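Local coordinates for protein 2,4-dihydroxyhept-2-ene-1,7-dioic acid aldolase (Kordia algicida OT-1, PDB 6BDE) that binds heme b and, as a member of the heme nitric oxide/oxygen (H-NOX) family, probably senses a diatomic gas for signalling, at residues P117-E122 and M131-S136; M139-L144 and I160-I165. The protein carries 1 engineered substitution. One frame throughout, in Å; residues are numbered along the deposited sequence.

How the contacts relate
Contact 1 (117-122 with 131-136) pairs two antiparallel strands, and contact 2 (139-144 with 160-165) packs the next helix in the chain against a more distant strand of the same sheet. Their centres lie about 10 Å apart, and both line the heme: contact 1 supplies hydrogen-bond donors to a propionate and a pocket wall, contact 2 the start of a helix that runs beside the porphyrin. They meet directly at Tyr133 OH, which stands 2.9 Å from Met139 N in a probable hydrogen bond. A residue that binds heme from the strand thus also holds the residue just before helix 140-153, tying sheet, helix start and cofactor together.

Contact 1: P117-E122 and M131-S136; sequences PTFVVE and MIYKSS. With HEM (protoporphyrin IX containing Fe), chain B.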
loop_
_atom_site.group_PDB
_atom_site.type_symbol
_atom_site.label_atom_id
_atom_site.label_comp_id
_atom_site.label_asym_id
_atom_site.label_seq_id
_atom_site.Cartn_x
_atom_site.Cartn_y
_atom_site.Cartn_z
ATOM N N PRO A 117 7.174 -3.233 5.827
ATOM C CA PRO A 117 7.333 -4.631 5.424
ATOM C C PRO A 117 8.737 -4.863 4.876
ATOM O O PRO A 117 9.554 -3.951 4.775
ATOM C CB PRO A 117 6.270 -4.797 4.339
ATOM C CG PRO A 117 6.206 -3.452 3.703
ATOM C CD PRO A 117 6.443 -2.451 4.812
ATOM N N THR A 118 9.008 -6.114 4.520
ATOM C CA THR A 118 10.247 -6.486 3.856
ATOM C C THR A 118 9.943 -6.994 2.454
ATOM O O THR A 118 8.972 -7.730 2.246
ATOM C CB THR A 118 11.011 -7.556 4.644
ATOM O OG1 THR A 118 10.108 -8.585 5.066
ATOM C CG2 THR A 118 11.670 -6.942 5.867
ATOM N N PHE A 119 10.760 -6.577 1.494
ATOM C CA PHE A 119 10.699 -7.071 0.126
ATOM C C PHE A 119 12.052 -7.668 -0.228
ATOM O O PHE A 119 13.082 -7.000 -0.089
ATOM C CB PHE A 119 10.338 -5.957 -0.862
ATOM C CG PHE A 119 8.878 -5.594 -0.867
ATOM C CD1 PHE A 119 7.971 -6.319 -1.624
ATOM C CD2 PHE A 119 8.416 -4.519 -0.126
ATOM C CE1 PHE A 119 6.629 -5.982 -1.636
ATOM C CE2 PHE A 119 7.075 -4.177 -0.133
ATOM C CZ PHE A 119 6.181 -4.910 -0.889
ATOM N N VAL A 120 12.052 -8.920 -0.673
ATOM C CA VAL A 120 13.274 -9.627 -1.040
ATOM C C VAL A 120 13.165 -10.034 -2.501
ATOM O O VAL A 120 12.261 -10.794 -2.872
ATOM C CB VAL A 120 13.517 -10.851 -0.146
ATOM C CG1 VAL A 120 14.819 -11.538 -0.529
ATOM C CG2 VAL A 120 13.533 -10.440 1.316
ATOM N N VAL A 121 14.081 -9.533 -3.324
ATOM C CA VAL A 121 14.107 -9.883 -4.739
ATOM C C VAL A 121 14.697 -11.278 -4.894
ATOM O O VAL A 121 15.765 -11.578 -4.346
ATOM C CB VAL A 121 14.914 -8.850 -5.540
ATOM C CG1 VAL A 121 15.007 -9.266 -7.002
ATOM C CG2 VAL A 121 14.287 -7.471 -5.411
ATOM N N GLU A 122 13.995 -12.139 -5.629
ATOM C CA GLU A 122 14.503 -13.457 -5.980
ATOM C C GLU A 122 14.899 -13.578 -7.442
ATOM O O GLU A 122 15.855 -14.291 -7.752
ATOM C CB GLU A 122 13.462 -14.536 -5.653
ATOM C CG GLU A 122 13.189 -14.696 -4.166
ATOM C CD GLU A 122 12.283 -15.873 -3.861
ATOM O OE1 GLU A 122 11.528 -16.296 -4.762
ATOM O OE2 GLU A 122 12.325 -16.376 -2.718
ATOM N N MET A 131 9.373 -10.909 -6.186
ATOM C CA MET A 131 9.746 -10.483 -4.847
ATOM C C MET A 131 8.896 -11.202 -3.811
ATOM O O MET A 131 7.745 -11.565 -4.068
ATOM C CB MET A 131 9.589 -8.967 -4.670
ATOM C CG MET A 131 10.568 -8.133 -5.473
ATOM S SD MET A 131 10.525 -6.400 -4.984
ATOM C CE MET A 131 8.817 -5.993 -5.324
ATOM N N ILE A 132 9.475 -11.397 -2.631
ATOM C CA ILE A 132 8.775 -11.977 -1.492
ATOM C C ILE A 132 8.411 -10.849 -0.537
ATOM O O ILE A 132 9.290 -10.127 -0.050
ATOM C CB ILE A 132 9.625 -13.045 -0.785
ATOM C CG1 ILE A 132 10.057 -14.128 -1.773
ATOM C CG2 ILE A 132 8.844 -13.662 0.364
ATOM C CD1 ILE A 132 8.900 -14.877 -2.398
ATOM N N TYR A 133 7.119 -10.696 -0.277
ATOM C CA TYR A 133 6.608 -9.707 0.660
ATOM C C TYR A 133 6.358 -10.388 1.998
ATOM O O TYR A 133 5.720 -11.442 2.052
ATOM C CB TYR A 133 5.320 -9.075 0.125
ATOM C CG TYR A 133 4.483 -8.341 1.153
ATOM C CD1 TYR A 133 4.712 -7.000 1.431
ATOM C CD2 TYR A 133 3.447 -8.981 1.824
ATOM C CE1 TYR A 133 3.945 -6.322 2.359
ATOM C CE2 TYR A 133 2.678 -8.310 2.757
ATOM C CZ TYR A 133 2.932 -6.981 3.020
ATOM O OH TYR A 133 2.168 -6.304 3.945
ATOM N N LYS A 134 6.870 -9.792 3.073
ATOM C CA LYS A 134 6.688 -10.326 4.417
ATOM C C LYS A 134 6.286 -9.193 5.347
ATOM O O LYS A 134 6.990 -8.183 5.438
ATOM C CB LYS A 134 7.962 -11.014 4.920
ATOM C CG LYS A 134 8.157 -12.416 4.370
ATOM C CD LYS A 134 9.239 -13.174 5.122
ATOM C CE LYS A 134 9.476 -14.540 4.497
ATOM N NZ LYS A 134 10.450 -15.358 5.269
ATOM N N SER A 135 5.156 -9.368 6.032
ATOM C CA SER A 135 4.678 -8.402 7.014
ATOM C C SER A 135 3.556 -9.008 7.845
ATOM O O SER A 135 2.621 -9.597 7.294
ATOM C CB SER A 135 4.191 -7.123 6.332
ATOM O OG SER A 135 3.525 -6.283 7.258
ATOM N N SER A 136 3.634 -8.862 9.169
ATOM C CA SER A 136 2.575 -9.371 10.035
ATOM C C SER A 136 1.240 -8.684 9.778
ATOM O O SER A 136 0.197 -9.210 10.182
ATOM C CB SER A 136 2.971 -9.202 11.502
ATOM O OG SER A 136 3.109 -7.830 11.831
HETATM C CHA HEM B . 4.009 1.210 4.743
HETATM C CHB HEM B . 6.351 5.669 2.713
HETATM C CHC HEM B . 7.041 3.124 -2.127
HETATM C CHD HEM B . 4.468 -1.266 -0.169
HETATM C C1A HEM B . 4.722 2.661 4.203
HETATM C C2A HEM B . 4.449 3.669 5.157
HETATM C C3A HEM B . 5.029 4.762 4.652
HETATM C C4A HEM B . 5.597 4.332 3.437
HETATM C CMA HEM B . 5.071 6.162 5.262
HETATM C CAA HEM B . 3.694 3.537 6.479
HETATM C CBA HEM B . 4.706 3.152 7.563
HETATM C CGA HEM B . 4.060 3.132 8.945
HETATM O O1A HEM B . 4.782 3.028 9.973
HETATM O O2A HEM B . 2.810 3.219 9.064
HETATM C C1B HEM B . 6.630 5.159 1.164
HETATM C C2B HEM B . 7.028 6.200 0.099
HETATM C C3B HEM B . 7.189 5.477 -1.119
HETATM C C4B HEM B . 6.894 4.051 -0.756
HETATM C CMB HEM B . 7.220 7.701 0.318
HETATM C CAB HEM B . 7.591 6.008 -2.491
HETATM C CBB HEM B . 8.720 6.666 -2.651
HETATM C C1C HEM B . 6.224 1.689 -1.673
HETATM C C2C HEM B . 5.906 0.917 -2.812
HETATM C C3C HEM B . 5.272 -0.162 -2.322
HETATM C C4C HEM B . 5.259 0.032 -0.928
HETATM C CMC HEM B . 6.216 1.236 -4.272
HETATM C CAC HEM B . 4.706 -1.345 -3.100
HETATM C CBC HEM B . 5.363 -2.484 -3.122
HETATM C C1D HEM B . 4.205 -0.669 1.374
HETATM C C2D HEM B . 3.211 -1.557 2.084
HETATM C C3D HEM B . 3.050 -0.966 3.367
HETATM C C4D HEM B . 3.962 0.279 3.384
HETATM C CMD HEM B . 2.537 -2.822 1.559
HETATM C CAD HEM B . 2.153 -1.473 4.496
HETATM C CBD HEM B . 2.976 -1.868 5.717
HETATM C CGD HEM B . 3.214 -3.374 5.690
HETATM O O1D HEM B . 2.959 -4.025 4.644
HETATM O O2D HEM B . 3.667 -3.953 6.711
HETATM N NA HEM B . 5.393 3.006 3.025
HETATM N NB HEM B . 6.453 3.725 0.626
HETATM N NC HEM B . 5.789 1.229 -0.424
HETATM N ND HEM B . 4.693 0.562 2.054
HETATM FE FE HEM B . 6.060 1.923 1.452
HETATM O O HOH W 1 10.321 -10.266 2.619
#
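Phe119 and Tyr133, a non-hydrogen-bonded pair of antiparallel strands, turn their rings to the tightly packed, heme-facing side. Phe119 CZ comes within 3.5 Å of Tyr133 CD1, the planes at 52°, and within 3.4 Å of the heme vinyl carbon CBC. Met131, its chain bent at chi3 (-60°), packs CE 3.8 Å from Phe119 CD1, while its pliable thioether makes an oblique Met-aromatic contact, SD 5.2 Å from the Phe119 ring centroid. Replacing Phe119 by an alanine would probably open a gap beside Tyr133 CD1 and the vinyl group and leave Met131 CE without its ring partner. Tyr133, long and rigid, donates from OH to propionate O1D at 2.5 Å, the acceptor near the ring plane, while Pro117 CB rests 3.4 Å from Tyr133 CE1. Ser135 OG bonds the other oxygen, O2D, at a modelled length too short to trust; Tyr133, Ser135 and Arg137 form the Tyr-x-Ser-x-Arg motif of H-NOX proteins.

The opposite side is looser. Thr118, Val120, Ile132 and exposed, extended Lys134 project there, and a water donates to Ile132 O (2.9 Å) while bonding Thr118 OG1. Paired backbone bonds join Thr118 with Lys134 and Val120 with Ile132.

Helix 99-110, carrying the iron ligand His104, touches Pro117 and Phe119; Met147 of helix 140-153 covers Phe119 and Met131, and strand 171-178 extends the sheet beyond Tyr133.

Contact 2: M139-L144 and I160-I165; sequences MHHFGL and IILEKI. With HEM (protoporphyrin IX containing Fe), chain B.
Leu144 sets CG anti to its backbone N (chi1 173°), and Leu162 sets its own anti to the carbonyl carbon (chi1 -87°); the two branched ends then cross between helix and strand. This is helix-on-sheet packing within the H-NOX heme domain: the axes of helix 140-144 and strand 160-164 run nearly antiparallel, 10.8 Å apart, and no hydrogen bond joins the segments. Leu144 CD1 reaches both strand residues, 3.7 Å from Ile160 CG2 and 4.1 Å from Leu162 CD1; Leu144 and Ile160 lie alongside, pointing opposite ways. Branched aliphatic residues suit this seam because their methyls fill it by van der Waals contact alone.

The other side of the helix meets the heme. Gly143 O lies 3.3 Å from heme CAC, and a CB at Gly143 would probably be crowded by the heme methyl CMD. Phe142 CD2 comes to 3.5 Å from heme C2D, which lies in the plane of the phenyl ring at its edge.

Toward the outer end, Lys164 CE packs 4.1 Å from His140 CE1. Leu162 CD2 sits 3.8 Å from His141 ND1, and Leu144 CD2 lies over the centre of that ring. In plane with both imidazoles, His140 ND1 and His141 ND1 share a 2.9 Å hydrogen bond in which either could be the donor.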
loop_
_atom_site.group_PDB
_atom_site.type_symbol
_atom_site.label_atom_id
_atom_site.label_comp_id
_atom_site.label_asym_id
_atom_site.label_seq_id
_atom_site.Cartn_x
_atom_site.Cartn_y
_atom_site.Cartn_z
ATOM N N MET A 139 -0.673 -6.553 4.431
ATOM C CA MET A 139 -1.157 -5.482 3.560
ATOM C C MET A 139 -0.635 -5.635 2.138
ATOM O O MET A 139 -0.218 -4.661 1.506
ATOM C CB MET A 139 -0.779 -4.122 4.138
ATOM C CG MET A 139 -1.458 -3.824 5.467
ATOM S SD MET A 139 -0.994 -2.235 6.176
ATOM C CE MET A 139 -1.564 -1.112 4.901
ATOM N N HIS A 140 -0.667 -6.864 1.612
ATOM C CA HIS A 140 -0.123 -7.126 0.283
ATOM C C HIS A 140 -0.864 -6.344 -0.795
ATOM O O HIS A 140 -0.255 -5.891 -1.772
ATOM C CB HIS A 140 -0.171 -8.627 -0.010
ATOM C CG HIS A 140 -1.400 -9.307 0.509
ATOM N ND1 HIS A 140 -2.599 -9.299 -0.171
ATOM C CD2 HIS A 140 -1.614 -10.021 1.640
ATOM C CE1 HIS A 140 -3.499 -9.975 0.518
ATOM N NE2 HIS A 140 -2.928 -10.425 1.621
ATOM N N HIS A 141 -2.180 -6.180 -0.645
ATOM C CA HIS A 141 -2.943 -5.446 -1.647
ATOM C C HIS A 141 -2.740 -3.940 -1.553
ATOM O O HIS A 141 -2.938 -3.238 -2.551
ATOM C CB HIS A 141 -4.430 -5.791 -1.537
ATOM C CG HIS A 141 -4.838 -6.939 -2.404
ATOM N ND1 HIS A 141 -4.237 -8.177 -2.329
ATOM C CD2 HIS A 141 -5.773 -7.033 -3.379
ATOM C CE1 HIS A 141 -4.790 -8.987 -3.214
ATOM N NE2 HIS A 141 -5.724 -8.317 -3.864
ATOM N N PHE A 142 -2.355 -3.428 -0.381
ATOM C CA PHE A 142 -1.897 -2.046 -0.303
ATOM C C PHE A 142 -0.643 -1.850 -1.145
ATOM O O PHE A 142 -0.531 -0.869 -1.890
ATOM C CB PHE A 142 -1.640 -1.658 1.155
ATOM C CG PHE A 142 -1.191 -0.234 1.336
ATOM C CD1 PHE A 142 -2.095 0.812 1.244
ATOM C CD2 PHE A 142 0.136 0.058 1.610
ATOM C CE1 PHE A 142 -1.683 2.123 1.414
ATOM C CE2 PHE A 142 0.554 1.366 1.782
ATOM C CZ PHE A 142 -0.357 2.400 1.684
ATOM N N GLY A 143 0.306 -2.784 -1.049
ATOM C CA GLY A 143 1.476 -2.728 -1.904
ATOM C C GLY A 143 1.154 -2.976 -3.364
ATOM O O GLY A 143 1.788 -2.392 -4.246
ATOM N N LEU A 144 0.171 -3.838 -3.641
ATOM C CA LEU A 144 -0.232 -4.080 -5.023
ATOM C C LEU A 144 -0.772 -2.809 -5.664
ATOM O O LEU A 144 -0.474 -2.519 -6.828
ATOM C CB LEU A 144 -1.275 -5.198 -5.079
ATOM C CG LEU A 144 -1.924 -5.477 -6.438
ATOM C CD1 LEU A 144 -0.879 -5.829 -7.484
ATOM C CD2 LEU A 144 -2.956 -6.587 -6.319
ATOM N N ILE A 160 0.527 -8.615 -12.382
ATOM C CA ILE A 160 1.097 -8.881 -11.066
ATOM C C ILE A 160 0.295 -10.001 -10.420
ATOM O O ILE A 160 -0.897 -9.833 -10.130
ATOM C CB ILE A 160 1.107 -7.624 -10.183
ATOM C CG1 ILE A 160 1.819 -6.477 -10.904
ATOM C CG2 ILE A 160 1.787 -7.920 -8.854
ATOM C CD1 ILE A 160 1.948 -5.218 -10.076
ATOM N N ILE A 161 0.946 -11.138 -10.197
ATOM C CA ILE A 161 0.320 -12.318 -9.615
ATOM C C ILE A 161 0.791 -12.448 -8.174
ATOM O O ILE A 161 1.993 -12.354 -7.896
ATOM C CB ILE A 161 0.654 -13.586 -10.423
ATOM C CG1 ILE A 161 0.186 -13.429 -11.871
ATOM C CG2 ILE A 161 0.025 -14.813 -9.780
ATOM C CD1 ILE A 161 0.698 -14.507 -12.799
ATOM N N LEU A 162 -0.153 -12.659 -7.263
ATOM C CA LEU A 162 0.138 -12.801 -5.843
ATOM C C LEU A 162 -0.084 -14.246 -5.422
ATOM O O LEU A 162 -1.156 -14.811 -5.661
ATOM C CB LEU A 162 -0.737 -11.867 -5.003
ATOM C CG LEU A 162 -0.232 -10.441 -4.764
ATOM C CD1 LEU A 162 -0.160 -9.648 -6.064
ATOM C CD2 LEU A 162 -1.106 -9.726 -3.742
ATOM N N GLU A 163 0.931 -14.840 -4.797
ATOM C CA GLU A 163 0.859 -16.200 -4.271
ATOM C C GLU A 163 1.071 -16.135 -2.765
ATOM O O GLU A 163 2.165 -15.794 -2.304
ATOM C CB GLU A 163 1.899 -17.106 -4.930
ATOM C CG GLU A 163 1.759 -17.238 -6.436
ATOM C CD GLU A 163 2.705 -18.273 -7.014
ATOM O OE1 GLU A 163 3.527 -18.821 -6.248
ATOM O OE2 GLU A 163 2.629 -18.539 -8.232
ATOM N N LYS A 164 0.029 -16.458 -2.004
ATOM C CA LYS A 164 0.111 -16.441 -0.548
ATOM C C LYS A 164 0.874 -17.674 -0.080
ATOM O O LYS A 164 0.356 -18.793 -0.139
ATOM C CB LYS A 164 -1.284 -16.393 0.068
ATOM C CG LYS A 164 -2.068 -15.132 -0.254
ATOM C CD LYS A 164 -3.380 -15.092 0.511
ATOM C CE LYS A 164 -4.274 -13.967 0.020
ATOM N NZ LYS A 164 -5.662 -14.094 0.546
ATOM N N ILE A 165 2.111 -17.472 0.379
ATOM C CA ILE A 165 2.872 -18.581 0.943
ATOM C C ILE A 165 2.305 -18.970 2.302
ATOM O O ILE A 165 2.149 -20.159 2.609
ATOM C CB ILE A 165 4.366 -18.218 1.029
ATOM C CG1 ILE A 165 4.847 -17.621 -0.297
ATOM C CG2 ILE A 165 5.187 -19.444 1.390
ATOM C CD1 ILE A 165 4.597 -18.510 -1.500
HETATM C CHA HEM B . 4.009 1.210 4.743
HETATM C CHB HEM B . 6.351 5.669 2.713
HETATM C CHC HEM B . 7.041 3.124 -2.127
HETATM C CHD HEM B . 4.468 -1.266 -0.169
HETATM C C1A HEM B . 4.722 2.661 4.203
HETATM C C2A HEM B . 4.449 3.669 5.157
HETATM C C3A HEM B . 5.029 4.762 4.652
HETATM C C4A HEM B . 5.597 4.332 3.437
HETATM C CMA HEM B . 5.071 6.162 5.262
HETATM C CAA HEM B . 3.694 3.537 6.479
HETATM C CBA HEM B . 4.706 3.152 7.563
HETATM C CGA HEM B . 4.060 3.132 8.945
HETATM O O1A HEM B . 4.782 3.028 9.973
HETATM O O2A HEM B . 2.810 3.219 9.064
HETATM C C1B HEM B . 6.630 5.159 1.164
HETATM C C2B HEM B . 7.028 6.200 0.099
HETATM C C3B HEM B . 7.189 5.477 -1.119
HETATM C C4B HEM B . 6.894 4.051 -0.756
HETATM C CMB HEM B . 7.220 7.701 0.318
HETATM C CAB HEM B . 7.591 6.008 -2.491
HETATM C CBB HEM B . 8.720 6.666 -2.651
HETATM C C1C HEM B . 6.224 1.689 -1.673
HETATM C C2C HEM B . 5.906 0.917 -2.812
HETATM C C3C HEM B . 5.272 -0.162 -2.322
HETATM C C4C HEM B . 5.259 0.032 -0.928
HETATM C CMC HEM B . 6.216 1.236 -4.272
HETATM C CAC HEM B . 4.706 -1.345 -3.100
HETATM C CBC HEM B . 5.363 -2.484 -3.122
HETATM C C1D HEM B . 4.205 -0.669 1.374
HETATM C C2D HEM B . 3.211 -1.557 2.084
HETATM C C3D HEM B . 3.050 -0.966 3.367
HETATM C C4D HEM B . 3.962 0.279 3.384
HETATM C CMD HEM B . 2.537 -2.822 1.559
HETATM C CAD HEM B . 2.153 -1.473 4.496
HETATM C CBD HEM B . 2.976 -1.868 5.717
HETATM C CGD HEM B . 3.214 -3.374 5.690
HETATM O O1D HEM B . 2.959 -4.025 4.644
HETATM O O2D HEM B . 3.667 -3.953 6.711
HETATM N NA HEM B . 5.393 3.006 3.025
HETATM N NB HEM B . 6.453 3.725 0.626
HETATM N NC HEM B . 5.789 1.229 -0.424
HETATM N ND HEM B . 4.693 0.562 2.054
HETATM FE FE HEM B . 6.060 1.923 1.452
#